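Local coordinates for folylpolyglutamate synthase/dihydrofolate synthase (Thermotoga maritima, PDB 1O5Z), which probably catalyses the ATP-dependent addition of glutamate to dihydropteroate, giving dihydrofolate, and to tetrahydrofolate, giving its polyglutamate forms, at residues A[78-83]-A[96-101]; A[173-178]-A[205-210]; A[343-348]-A[412-417]; A[376-381]-A[420-425]. One frame throughout, in Å; residues are numbered along the deposited sequence.

From the N terminus, contact 1 comes first. It closes a 12-residue loop between residues 78-83 and 96-101, in a beta hairpin. Contact 2 follows in series, closes 26 residues and joins 173-178 to 205-210 in the same eight-stranded sheet. The centres of contacts 1 and 2 lie about 22 Å apart, and both belong to the Mur ligase middle domain. Contacts 3 and 4 belong to the glutamate ligase domain, and they cross: 343-348, 376-381, 412-417 and 420-425 alternate along the chain. Contact 3 closes 63 residues and pairs two strands of the second mixed sheet. Contact 4 closes 38 and sets a loop against the helix that follows strand 414-418. Contacts 3 and 4 touch where Val417 meets Leu423 and Val424.

Contact 1: residues A[78-83]-A[96-101]; sequences GYRVGS and IRLNEE
Asn99 turns its side chain back onto Val81 and holds both its backbone N and its O. Its OD1 accepts from Val81 N at 2.8 Å, and the bond is almost straight (174° at the hydrogen). Its backbone N gives an equally short bond, 2.8 Å, to Val81 O. The other end of the amide, ND2, donates to a water that also accepts from Arg80 NE in the guanidinium plane. The Arg80 guanidinium and the Asn99 amide stand 78° apart. Leu98 fills one face of that guanidinium: CD1 lies over its centre, 4.1 Å above the plane, and CD2 is 3.9 Å from NH2. Arg80 NH1 reaches on to Lys147 O. The two strands, 81-84 and 96-98, form an antiparallel hairpin near one edge of the main sheet of the Mur ligase middle domain. Gly82 and Leu98 are a non-hydrogen-bonded pair, Ser83 and Arg97 a hydrogen-bonded one. A type I' turn from Leu98 to Glu101 leads into the outermost strand. Ser83 OG sits between its backbone N and carbonyl carbon (chi1 55°), and there it donates to Glu100 OE2 at 2.7 Å, from above the carboxylate plane. The same OE2 also bonds Tyr85 OH. A second water donates to Ser83 OG and Val81 O and accepts from Glu100 N. The far oxygen, Glu100 OE1, uses its syn lone pair for a salt bridge to Arg97 NH1 at 2.9 Å. The Arg97 chain runs extended from CG to NE, passes Ser83 OG with CB at 3.3 Å, and bonds Glu94 O through NE.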
loop_
_atom_site.group_PDB
_atom_site.type_symbol
_atom_site.label_atom_id
_atom_site.label_comp_id
_atom_site.label_asym_id
_atom_site.label_seq_id
_atom_site.Cartn_x
_atom_site.Cartn_y
_atom_site.Cartn_z
ATOM N N GLY A 78 21.273 -2.489 6.058
ATOM C CA GLY A 78 22.248 -1.589 5.474
ATOM C C GLY A 78 22.335 -1.698 3.970
ATOM O O GLY A 78 23.246 -1.124 3.386
ATOM N N TYR A 79 21.434 -2.422 3.330
ATOM C CA TYR A 79 21.333 -2.340 1.864
ATOM C C TYR A 79 20.831 -0.962 1.403
ATOM O O TYR A 79 19.992 -0.319 2.060
ATOM C CB TYR A 79 20.382 -3.426 1.282
ATOM C CG TYR A 79 20.859 -4.851 1.460
ATOM C CD1 TYR A 79 20.397 -5.605 2.505
ATOM C CD2 TYR A 79 21.775 -5.438 0.590
ATOM C CE1 TYR A 79 20.792 -6.902 2.700
ATOM C CE2 TYR A 79 22.216 -6.759 0.793
ATOM C CZ TYR A 79 21.694 -7.474 1.869
ATOM O OH TYR A 79 22.029 -8.771 2.150
ATOM N N ARG A 80 21.296 -0.550 0.228
ATOM C CA ARG A 80 20.729 0.601 -0.422
ATOM C C ARG A 80 19.504 0.098 -1.180
ATOM O O ARG A 80 19.645 -0.647 -2.178
ATOM C CB ARG A 80 21.738 1.251 -1.351
ATOM C CG ARG A 80 21.318 2.597 -1.882
ATOM C CD ARG A 80 22.442 3.375 -2.560
ATOM N NE ARG A 80 22.483 4.675 -1.900
ATOM C CZ ARG A 80 22.297 5.856 -2.462
ATOM N NH1 ARG A 80 22.146 6.001 -3.752
ATOM N NH2 ARG A 80 22.308 6.922 -1.707
ATOM N N VAL A 81 18.323 0.533 -0.735
ATOM C CA VAL A 81 17.069 -0.020 -1.190
ATOM C C VAL A 81 16.207 1.014 -1.902
ATOM O O VAL A 81 15.931 2.059 -1.351
ATOM C CB VAL A 81 16.274 -0.594 0.021
ATOM C CG1 VAL A 81 14.910 -1.181 -0.366
ATOM C CG2 VAL A 81 17.113 -1.639 0.725
ATOM N N GLY A 82 15.765 0.705 -3.122
ATOM C CA GLY A 82 14.678 1.445 -3.745
ATOM C C GLY A 82 13.396 0.687 -3.458
ATOM O O GLY A 82 13.379 -0.526 -3.418
ATOM N N SER A 83 12.316 1.391 -3.202
ATOM C CA SER A 83 11.044 0.750 -2.981
ATOM C C SER A 83 9.974 1.547 -3.720
ATOM O O SER A 83 10.019 2.772 -3.830
ATOM C CB SER A 83 10.738 0.596 -1.472
ATOM O OG SER A 83 10.795 1.833 -0.784
ATOM N N ILE A 96 7.760 6.363 -4.480
ATOM C CA ILE A 96 9.175 6.087 -4.825
ATOM C C ILE A 96 10.091 6.520 -3.687
ATOM O O ILE A 96 10.100 7.668 -3.293
ATOM C CB ILE A 96 9.559 6.837 -6.107
ATOM C CG1 ILE A 96 8.540 6.554 -7.221
ATOM C CG2 ILE A 96 10.921 6.442 -6.560
ATOM C CD1 ILE A 96 8.805 7.350 -8.463
ATOM N N ARG A 97 10.868 5.573 -3.184
ATOM C CA ARG A 97 11.649 5.774 -1.996
ATOM C C ARG A 97 13.038 5.225 -2.166
ATOM O O ARG A 97 13.265 4.308 -2.935
ATOM C CB ARG A 97 10.975 5.110 -0.813
ATOM C CG ARG A 97 9.552 5.357 -0.781
ATOM C CD ARG A 97 8.916 4.964 0.524
ATOM N NE ARG A 97 7.469 5.028 0.391
ATOM C CZ ARG A 97 6.613 4.573 1.273
ATOM N NH1 ARG A 97 7.029 4.031 2.418
ATOM N NH2 ARG A 97 5.317 4.711 1.027
ATOM N N LEU A 98 13.957 5.880 -1.479
ATOM C CA LEU A 98 15.337 5.462 -1.328
ATOM C C LEU A 98 15.549 5.332 0.179
ATOM O O LEU A 98 15.408 6.303 0.937
ATOM C CB LEU A 98 16.290 6.509 -1.885
ATOM C CG LEU A 98 17.793 6.259 -1.789
ATOM C CD1 LEU A 98 18.202 5.001 -2.521
ATOM C CD2 LEU A 98 18.474 7.494 -2.369
ATOM N N ASN A 99 15.813 4.099 0.583
ATOM C CA ASN A 99 16.048 3.779 1.950
ATOM C C ASN A 99 14.861 4.268 2.743
ATOM O O ASN A 99 14.990 4.765 3.832
ATOM C CB ASN A 99 17.377 4.375 2.392
ATOM C CG ASN A 99 18.565 3.775 1.610
ATOM O OD1 ASN A 99 18.472 2.649 1.163
ATOM N ND2 ASN A 99 19.684 4.504 1.513
ATOM N N GLU A 100 13.693 4.109 2.137
ATOM C CA GLU A 100 12.413 4.422 2.750
ATOM C C GLU A 100 12.191 5.912 3.022
ATOM O O GLU A 100 11.322 6.291 3.776
ATOM C CB GLU A 100 12.199 3.509 3.963
ATOM C CG GLU A 100 11.737 2.104 3.549
ATOM C CD GLU A 100 10.402 2.123 2.864
ATOM O OE1 GLU A 100 9.483 2.853 3.343
ATOM O OE2 GLU A 100 10.238 1.406 1.870
ATOM N N GLU A 101 12.952 6.765 2.360
ATOM C CA GLU A 101 12.680 8.174 2.362
ATOM C C GLU A 101 12.018 8.496 1.027
ATOM O O GLU A 101 12.454 8.022 0.028
ATOM C CB GLU A 101 13.964 8.959 2.527
ATOM C CG GLU A 101 14.485 9.021 3.948
ATOM C CD GLU A 101 13.462 9.644 4.917
ATOM O OE1 GLU A 101 13.282 10.913 4.884
ATOM O OE2 GLU A 101 12.831 8.867 5.701
HETATM O O HOH W 1 22.523 3.669 1.110
HETATM O O HOH W 2 13.416 2.275 -0.072
#

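Contact 2: residues A[173-178]-A[205-210]; sequences STIVTV and VPLVTG
Ser173, Thr174 and Ile175 pair in parallel with Leu207, Val208 and Thr209, on strand axes that approach to 4.6 Å at an angle of 22°. The chain between them passes through helix 190-197, so this is a beta-alpha-beta crossover in the central sheet of the Mur ligase middle domain, which belongs to the P-loop NTPase clan. Val208 carries the middle of the register: its N donates to Ser173 O and its O accepts from Ile175 N. At the last pair a side chain joins in. Thr209 OG1 stands anti to its backbone N (chi1 -174°) and donates to Ile175 O at 2.6 Å. The hydroxyl lies nearly along the C=O axis, and it also bonds Glu211 N. Gly210 N adds weak bonds to Ile175 O and Val176 O. A valine in place of Thr209 would probably leave Ile175 O with just the weak bond from Gly210 N on this side and Glu211 N without its hydroxyl partner. On the same face Leu207 CD1 lies 3.4 Å from Ser173 O and 4.0 Å from Ile175 CG1. Ile175 and Thr209 pack on Met220 of helix 214-227. On the other face Thr174 and Val208 run alongside each other in the same direction, Thr174 OG1 4.0 Å from Val208 CB. Helix 271-286 packs on them, and Thr282 OG1 bonds Thr174 OG1. At the start of the pair, Ser173 OG is bonded to Ile200 O and to a water, and the CG1 methyl of Val205 rests 3.7 Å from Ser173 OG.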
loop_
_atom_site.group_PDB
_atom_site.type_symbol
_atom_site.label_atom_id
_atom_site.label_comp_id
_atom_site.label_asym_id
_atom_site.label_seq_id
_atom_site.Cartn_x
_atom_site.Cartn_y
_atom_site.Cartn_z
ATOM N N SER A 173 9.360 -13.740 -5.949
ATOM C CA SER A 173 8.033 -13.221 -6.309
ATOM C C SER A 173 7.106 -13.659 -5.187
ATOM O O SER A 173 7.106 -14.828 -4.772
ATOM C CB SER A 173 7.540 -13.831 -7.619
ATOM O OG SER A 173 8.493 -13.636 -8.649
ATOM N N THR A 174 6.349 -12.699 -4.683
ATOM C CA THR A 174 5.428 -12.924 -3.582
ATOM C C THR A 174 4.022 -12.599 -4.018
ATOM O O THR A 174 3.779 -11.541 -4.627
ATOM C CB THR A 174 5.856 -12.032 -2.424
ATOM O OG1 THR A 174 7.208 -12.376 -2.075
ATOM C CG2 THR A 174 4.986 -12.270 -1.123
ATOM N N ILE A 175 3.105 -13.523 -3.770
ATOM C CA ILE A 175 1.691 -13.227 -3.924
ATOM C C ILE A 175 1.029 -13.343 -2.557
ATOM O O ILE A 175 0.751 -14.448 -2.058
ATOM C CB ILE A 175 1.050 -14.146 -4.960
ATOM C CG1 ILE A 175 1.735 -13.922 -6.328
ATOM C CG2 ILE A 175 -0.458 -13.826 -5.071
ATOM C CD1 ILE A 175 1.402 -14.943 -7.399
ATOM N N VAL A 176 0.826 -12.200 -1.917
ATOM C CA VAL A 176 0.481 -12.227 -0.507
ATOM C C VAL A 176 -0.852 -12.963 -0.327
ATOM O O VAL A 176 -0.936 -13.939 0.429
ATOM C CB VAL A 176 0.409 -10.815 0.125
ATOM C CG1 VAL A 176 0.144 -10.948 1.657
ATOM C CG2 VAL A 176 1.672 -10.002 -0.134
ATOM N N THR A 177 -1.880 -12.474 -1.043
ATOM C CA THR A 177 -3.187 -13.109 -1.134
ATOM C C THR A 177 -3.802 -13.025 -2.522
ATOM O O THR A 177 -3.402 -12.229 -3.355
ATOM C CB THR A 177 -4.242 -12.505 -0.114
ATOM O OG1 THR A 177 -4.606 -11.117 -0.418
ATOM C CG2 THR A 177 -3.684 -12.545 1.336
ATOM N N VAL A 178 -4.826 -13.857 -2.705
ATOM C CA VAL A 178 -5.723 -13.768 -3.827
ATOM C C VAL A 178 -7.161 -13.756 -3.298
ATOM O O VAL A 178 -7.670 -14.793 -2.860
ATOM C CB VAL A 178 -5.516 -14.963 -4.781
ATOM C CG1 VAL A 178 -6.503 -14.872 -5.958
ATOM C CG2 VAL A 178 -4.013 -15.080 -5.212
ATOM N N VAL A 205 12.566 -18.686 -10.209
ATOM C CA VAL A 205 12.517 -17.709 -9.143
ATOM C C VAL A 205 11.513 -18.234 -8.169
ATOM O O VAL A 205 10.409 -18.565 -8.543
ATOM C CB VAL A 205 12.035 -16.319 -9.650
ATOM C CG1 VAL A 205 11.739 -15.361 -8.507
ATOM C CG2 VAL A 205 13.060 -15.713 -10.591
ATOM N N PRO A 206 11.866 -18.306 -6.903
ATOM C CA PRO A 206 10.895 -18.800 -5.921
ATOM C C PRO A 206 9.640 -17.940 -5.849
ATOM O O PRO A 206 9.632 -16.770 -6.278
ATOM C CB PRO A 206 11.656 -18.741 -4.599
ATOM C CG PRO A 206 12.779 -17.752 -4.856
ATOM C CD PRO A 206 13.170 -17.983 -6.285
ATOM N N LEU A 207 8.579 -18.554 -5.332
ATOM C CA LEU A 207 7.315 -17.872 -5.066
ATOM C C LEU A 207 6.977 -18.062 -3.586
ATOM O O LEU A 207 7.039 -19.204 -3.057
ATOM C CB LEU A 207 6.183 -18.492 -5.894
ATOM C CG LEU A 207 4.751 -18.235 -5.379
ATOM C CD1 LEU A 207 4.406 -16.717 -5.498
ATOM C CD2 LEU A 207 3.756 -19.100 -6.134
ATOM N N VAL A 208 6.580 -16.964 -2.949
ATOM C CA VAL A 208 6.034 -17.005 -1.595
ATOM C C VAL A 208 4.593 -16.519 -1.568
ATOM O O VAL A 208 4.274 -15.487 -2.141
ATOM C CB VAL A 208 6.864 -16.150 -0.674
ATOM C CG1 VAL A 208 6.293 -16.163 0.736
ATOM C CG2 VAL A 208 8.265 -16.631 -0.700
ATOM N N THR A 209 3.720 -17.267 -0.895
ATOM C CA THR A 209 2.323 -16.857 -0.731
ATOM C C THR A 209 1.712 -17.024 0.670
ATOM O O THR A 209 1.973 -18.003 1.410
ATOM C CB THR A 209 1.413 -17.483 -1.845
ATOM O OG1 THR A 209 0.069 -16.954 -1.758
ATOM C CG2 THR A 209 1.304 -18.989 -1.701
ATOM N N GLY A 210 0.889 -16.028 1.011
ATOM C CA GLY A 210 0.080 -16.040 2.229
ATOM C C GLY A 210 -1.316 -16.545 1.970
ATOM O O GLY A 210 -2.194 -16.405 2.814
HETATM O O HOH W 3 8.740 -16.545 -9.287
#

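Contact 3: residues A[343-348]-A[412-417]; sequences EPLSLV and ERATVV
Leu345 bends one methyl over the smallest side chain of the opposite strand, so that CD2 rests 3.7 Å from Ala414 CB. Only CB stands up at Ala414, and the long leucine takes the low place beside it. Further along the same face the sizes are more even. Leu347 crosses Val416 obliquely, and its CD1 methyl meets CG1 at 4.0 Å. Phe368 and Leu336 pack on this row of side chains. The other face carries Ser346, Val348, Thr415 and Val417. Here Val348 CG2 and Thr415 CG2 make a close methyl contact of 3.5 Å. Thr415 can present that methyl because CG2 stands anti to its backbone N, while OG1 is turned back to bond Arg413 O at 2.8 Å. OG1 also bonds Thr411. The Arg413 chain, extended from CG to NE, lies across the short Ser346 side chain, with CD 3.3 Å from OG. This serine hydroxyl is buried and has no partner in the model. Pro344 CB lies at the edge of the guanidinium, 4.1 Å from NE. A water bridges Glu343 OE1, Pro344 O and Ala414 N. Val416 bonds Ser346 O through N and Val348 N through O. The strands are neighbouring parallel strands of the Rossmann-like sheet of the Mur ligase glutamate ligase domain.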
loop_
_atom_site.group_PDB
_atom_site.type_symbol
_atom_site.label_atom_id
_atom_site.label_comp_id
_atom_site.label_asym_id
_atom_site.label_seq_id
_atom_site.Cartn_x
_atom_site.Cartn_y
_atom_site.Cartn_z
ATOM N N GLU A 343 -13.011 1.107 25.056
ATOM C CA GLU A 343 -12.808 2.515 24.773
ATOM C C GLU A 343 -14.004 3.219 24.164
ATOM O O GLU A 343 -14.638 2.662 23.262
ATOM C CB GLU A 343 -11.638 2.662 23.825
ATOM C CG GLU A 343 -10.314 2.479 24.525
ATOM C CD GLU A 343 -9.981 3.696 25.358
ATOM O OE1 GLU A 343 -9.664 4.768 24.735
ATOM O OE2 GLU A 343 -10.075 3.560 26.612
ATOM N N PRO A 344 -14.328 4.412 24.678
ATOM C CA PRO A 344 -15.285 5.293 24.018
ATOM C C PRO A 344 -14.664 5.860 22.779
ATOM O O PRO A 344 -13.503 6.260 22.819
ATOM C CB PRO A 344 -15.517 6.410 25.033
ATOM C CG PRO A 344 -14.338 6.374 25.920
ATOM C CD PRO A 344 -13.860 4.973 25.959
ATOM N N LEU A 345 -15.422 5.874 21.693
ATOM C CA LEU A 345 -14.920 6.253 20.387
ATOM C C LEU A 345 -15.801 7.269 19.711
ATOM O O LEU A 345 -16.998 7.317 19.943
ATOM C CB LEU A 345 -14.854 5.057 19.462
ATOM C CG LEU A 345 -13.927 3.920 19.862
ATOM C CD1 LEU A 345 -14.072 2.853 18.807
ATOM C CD2 LEU A 345 -12.447 4.376 20.020
ATOM N N SER A 346 -15.168 8.066 18.870
ATOM C CA SER A 346 -15.826 9.044 18.033
ATOM C C SER A 346 -15.453 8.690 16.593
ATOM O O SER A 346 -14.428 8.096 16.357
ATOM C CB SER A 346 -15.351 10.462 18.372
ATOM O OG SER A 346 -15.783 10.851 19.650
ATOM N N LEU A 347 -16.337 9.010 15.657
ATOM C CA LEU A 347 -16.203 8.690 14.257
ATOM C C LEU A 347 -16.261 9.988 13.529
ATOM O O LEU A 347 -17.212 10.746 13.716
ATOM C CB LEU A 347 -17.400 7.890 13.767
ATOM C CG LEU A 347 -17.459 7.518 12.286
ATOM C CD1 LEU A 347 -16.230 6.727 11.819
ATOM C CD2 LEU A 347 -18.689 6.676 12.137
ATOM N N VAL A 348 -15.264 10.209 12.678
ATOM C CA VAL A 348 -15.312 11.252 11.684
ATOM C C VAL A 348 -15.339 10.527 10.343
ATOM O O VAL A 348 -14.378 9.842 9.983
ATOM C CB VAL A 348 -14.128 12.219 11.829
ATOM C CG1 VAL A 348 -14.159 13.316 10.742
ATOM C CG2 VAL A 348 -14.124 12.824 13.262
ATOM N N GLU A 412 -12.511 14.620 21.675
ATOM C CA GLU A 412 -11.739 14.311 22.867
ATOM C C GLU A 412 -11.363 12.825 22.867
ATOM O O GLU A 412 -10.252 12.451 23.288
ATOM C CB GLU A 412 -12.588 14.566 24.109
ATOM C CG GLU A 412 -13.345 15.877 24.095
ATOM C CD GLU A 412 -12.461 17.069 24.441
ATOM O OE1 GLU A 412 -11.349 17.205 23.875
ATOM O OE2 GLU A 412 -12.888 17.884 25.292
ATOM N N ARG A 413 -12.315 11.993 22.415
ATOM C CA ARG A 413 -12.187 10.564 22.419
ATOM C C ARG A 413 -11.259 10.122 21.342
ATOM O O ARG A 413 -11.031 10.834 20.383
ATOM C CB ARG A 413 -13.533 9.899 22.171
ATOM C CG ARG A 413 -14.581 10.136 23.242
ATOM C CD ARG A 413 -15.983 9.744 22.735
ATOM N NE ARG A 413 -17.061 9.937 23.690
ATOM C CZ ARG A 413 -18.005 10.880 23.622
ATOM N NH1 ARG A 413 -18.049 11.782 22.653
ATOM N NH2 ARG A 413 -18.937 10.920 24.560
ATOM N N ALA A 414 -10.716 8.928 21.518
ATOM C CA ALA A 414 -10.080 8.230 20.429
ATOM C C ALA A 414 -11.000 8.271 19.162
ATOM O O ALA A 414 -12.186 7.886 19.215
ATOM C CB ALA A 414 -9.742 6.796 20.861
ATOM N N THR A 415 -10.452 8.791 18.050
ATOM C CA THR A 415 -11.253 9.185 16.890
ATOM C C THR A 415 -10.874 8.357 15.690
ATOM O O THR A 415 -9.701 8.301 15.331
ATOM C CB THR A 415 -11.030 10.647 16.578
ATOM O OG1 THR A 415 -11.535 11.435 17.648
ATOM C CG2 THR A 415 -11.863 11.095 15.380
ATOM N N VAL A 416 -11.877 7.732 15.073
ATOM C CA VAL A 416 -11.739 6.956 13.864
ATOM C C VAL A 416 -12.066 7.885 12.696
ATOM O O VAL A 416 -13.154 8.405 12.604
ATOM C CB VAL A 416 -12.702 5.751 13.842
ATOM C CG1 VAL A 416 -12.634 5.046 12.482
ATOM C CG2 VAL A 416 -12.412 4.778 14.986
ATOM N N VAL A 417 -11.088 8.088 11.810
ATOM C CA VAL A 417 -11.257 8.872 10.609
ATOM C C VAL A 417 -11.291 7.901 9.415
ATOM O O VAL A 417 -10.315 7.240 9.094
ATOM C CB VAL A 417 -10.101 9.907 10.466
ATOM C CG1 VAL A 417 -10.281 10.740 9.208
ATOM C CG2 VAL A 417 -10.043 10.814 11.678
HETATM O O HOH W 4 -11.389 7.337 23.989
#

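Contact 4: residues A[376-381]-A[420-425]; sequences VPSPRM and SLFLVG. With SO4 (sulfate ion), chain D.
Arg380 meets Phe422 edge to edge, not over the ring face, and no hydrogen bond joins the two segments. NH2 lies 3.3 Å from CE1, near the ring plane, while CE1 in turn lies at the edge of the guanidinium. The two planes are 51° apart. The Arg380 chain is bent at chi2 and chi3, and NH2 also comes within 3.2 Å of sulfate O2. NH1 has a long, weak ion pair with Asp354. One face of the ring takes Ser378 OG, 4.0 Å above the plane and offset toward the rim. That hydroxyl stands anti to its backbone N (chi1 173°) and accepts from Arg380 N, which makes an ST turn. An alanine in place of Phe422 would probably leave Ser378 OG without its ring neighbour and the Arg380 guanidinium freer to swing. The segment 420-425 opens helix 421-433 of the glutamate ligase domain, with Ser420 as N-cap. Its OG accepts from Leu423 N at 3.1 Å in a nearly straight bond (177°) and donates to sulfate O1 at 2.9 Å. Leu421 N reaches O4 at 3.0 Å, and Phe422 N reaches O3 at the same distance. The helix start thus grips the anion with two backbone N-H groups and a hydroxyl, and the helix dipole would favour it. The sulfate probably comes from the crystallisation liquor. The Pro377 and Leu423 side chains cross at about a right angle, with CD of the proline against CD1 of the leucine. Val376 packs beside the cap, its CG1 3.7 Å from Phe422 CB and also close to Ser420 OG.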
loop_
_atom_site.group_PDB
_atom_site.type_symbol
_atom_site.label_atom_id
_atom_site.label_comp_id
_atom_site.label_asym_id
_atom_site.label_seq_id
_atom_site.Cartn_x
_atom_site.Cartn_y
_atom_site.Cartn_z
ATOM N N VAL A 376 -15.549 15.007 2.396
ATOM C CA VAL A 376 -14.314 14.634 1.720
ATOM C C VAL A 376 -13.724 15.833 0.960
ATOM O O VAL A 376 -14.402 16.491 0.160
ATOM C CB VAL A 376 -14.515 13.483 0.759
ATOM C CG1 VAL A 376 -13.201 13.136 0.084
ATOM C CG2 VAL A 376 -15.080 12.255 1.488
ATOM N N PRO A 377 -12.461 16.130 1.260
ATOM C CA PRO A 377 -11.756 17.264 0.682
ATOM C C PRO A 377 -11.231 16.874 -0.716
ATOM O O PRO A 377 -10.101 16.249 -0.887
ATOM C CB PRO A 377 -10.619 17.494 1.681
ATOM C CG PRO A 377 -10.293 16.159 2.166
ATOM C CD PRO A 377 -11.601 15.410 2.230
ATOM N N SER A 378 -12.089 17.176 -1.690
ATOM C CA SER A 378 -11.906 16.739 -3.058
ATOM C C SER A 378 -13.039 17.344 -3.843
ATOM O O SER A 378 -14.185 17.334 -3.384
ATOM C CB SER A 378 -11.970 15.219 -3.172
ATOM O OG SER A 378 -11.940 14.825 -4.526
ATOM N N PRO A 379 -12.731 17.856 -5.031
ATOM C CA PRO A 379 -13.771 18.360 -5.917
ATOM C C PRO A 379 -14.706 17.253 -6.383
ATOM O O PRO A 379 -15.777 17.538 -6.919
ATOM C CB PRO A 379 -12.984 18.961 -7.110
ATOM C CG PRO A 379 -11.529 19.037 -6.658
ATOM C CD PRO A 379 -11.384 17.967 -5.629
ATOM N N ARG A 380 -14.271 16.009 -6.203
ATOM C CA ARG A 380 -15.100 14.831 -6.438
ATOM C C ARG A 380 -16.250 14.676 -5.436
ATOM O O ARG A 380 -17.205 13.968 -5.731
ATOM C CB ARG A 380 -14.233 13.547 -6.466
ATOM C CG ARG A 380 -13.906 13.038 -7.894
ATOM C CD ARG A 380 -12.528 12.329 -8.080
ATOM N NE ARG A 380 -12.144 11.376 -7.020
ATOM C CZ ARG A 380 -12.677 10.147 -6.871
ATOM N NH1 ARG A 380 -13.643 9.723 -7.708
ATOM N NH2 ARG A 380 -12.262 9.332 -5.878
ATOM N N MET A 381 -16.180 15.331 -4.277
ATOM C CA MET A 381 -17.224 15.176 -3.251
ATOM C C MET A 381 -18.548 15.820 -3.650
ATOM O O MET A 381 -18.618 17.029 -3.717
ATOM C CB MET A 381 -16.758 15.749 -1.897
ATOM C CG MET A 381 -17.853 15.886 -0.815
ATOM S SD MET A 381 -18.359 14.279 -0.178
ATOM C CE MET A 381 -20.018 14.636 0.368
ATOM N N SER A 420 -13.093 7.309 3.229
ATOM C CA SER A 420 -12.483 7.843 2.017
ATOM C C SER A 420 -10.990 7.928 2.224
ATOM O O SER A 420 -10.557 8.435 3.231
ATOM C CB SER A 420 -13.017 9.247 1.756
ATOM O OG SER A 420 -12.208 9.979 0.855
ATOM N N LEU A 421 -10.222 7.402 1.272
ATOM C CA LEU A 421 -8.767 7.535 1.221
ATOM C C LEU A 421 -8.288 8.972 1.078
ATOM O O LEU A 421 -7.312 9.354 1.692
ATOM C CB LEU A 421 -8.250 6.725 0.053
ATOM C CG LEU A 421 -8.322 5.207 0.302
ATOM C CD1 LEU A 421 -7.982 4.429 -0.927
ATOM C CD2 LEU A 421 -7.339 4.829 1.399
ATOM N N PHE A 422 -8.969 9.754 0.236
ATOM C CA PHE A 422 -8.770 11.217 0.161
ATOM C C PHE A 422 -8.887 11.836 1.545
ATOM O O PHE A 422 -8.005 12.540 1.974
ATOM C CB PHE A 422 -9.819 11.865 -0.718
ATOM C CG PHE A 422 -9.466 11.908 -2.137
ATOM C CD1 PHE A 422 -10.266 11.273 -3.100
ATOM C CD2 PHE A 422 -8.349 12.597 -2.559
ATOM C CE1 PHE A 422 -9.944 11.313 -4.491
ATOM C CE2 PHE A 422 -7.999 12.642 -3.955
ATOM C CZ PHE A 422 -8.813 12.007 -4.922
ATOM N N LEU A 423 -9.993 11.571 2.226
ATOM C CA LEU A 423 -10.181 12.068 3.579
ATOM C C LEU A 423 -9.030 11.642 4.505
ATOM O O LEU A 423 -8.416 12.467 5.202
ATOM C CB LEU A 423 -11.501 11.570 4.155
ATOM C CG LEU A 423 -11.721 11.962 5.616
ATOM C CD1 LEU A 423 -11.884 13.510 5.729
ATOM C CD2 LEU A 423 -12.886 11.242 6.174
ATOM N N VAL A 424 -8.736 10.355 4.545
ATOM C CA VAL A 424 -7.674 9.906 5.432
ATOM C C VAL A 424 -6.290 10.518 5.090
ATOM O O VAL A 424 -5.563 10.927 5.968
ATOM C CB VAL A 424 -7.625 8.400 5.489
ATOM C CG1 VAL A 424 -6.439 7.957 6.294
ATOM C CG2 VAL A 424 -8.936 7.872 6.126
ATOM N N GLY A 425 -5.929 10.592 3.827
ATOM C CA GLY A 425 -4.640 11.106 3.467
ATOM C C GLY A 425 -4.539 12.561 3.812
ATOM O O GLY A 425 -3.477 13.030 4.189
HETATM S S SO4 D . -11.983 7.668 -1.899
HETATM O O1 SO4 D . -13.119 8.374 -1.344
HETATM O O2 SO4 D . -12.197 7.362 -3.304
HETATM O O3 SO4 D . -10.805 8.508 -1.840
HETATM O O4 SO4 D . -11.795 6.453 -1.102
#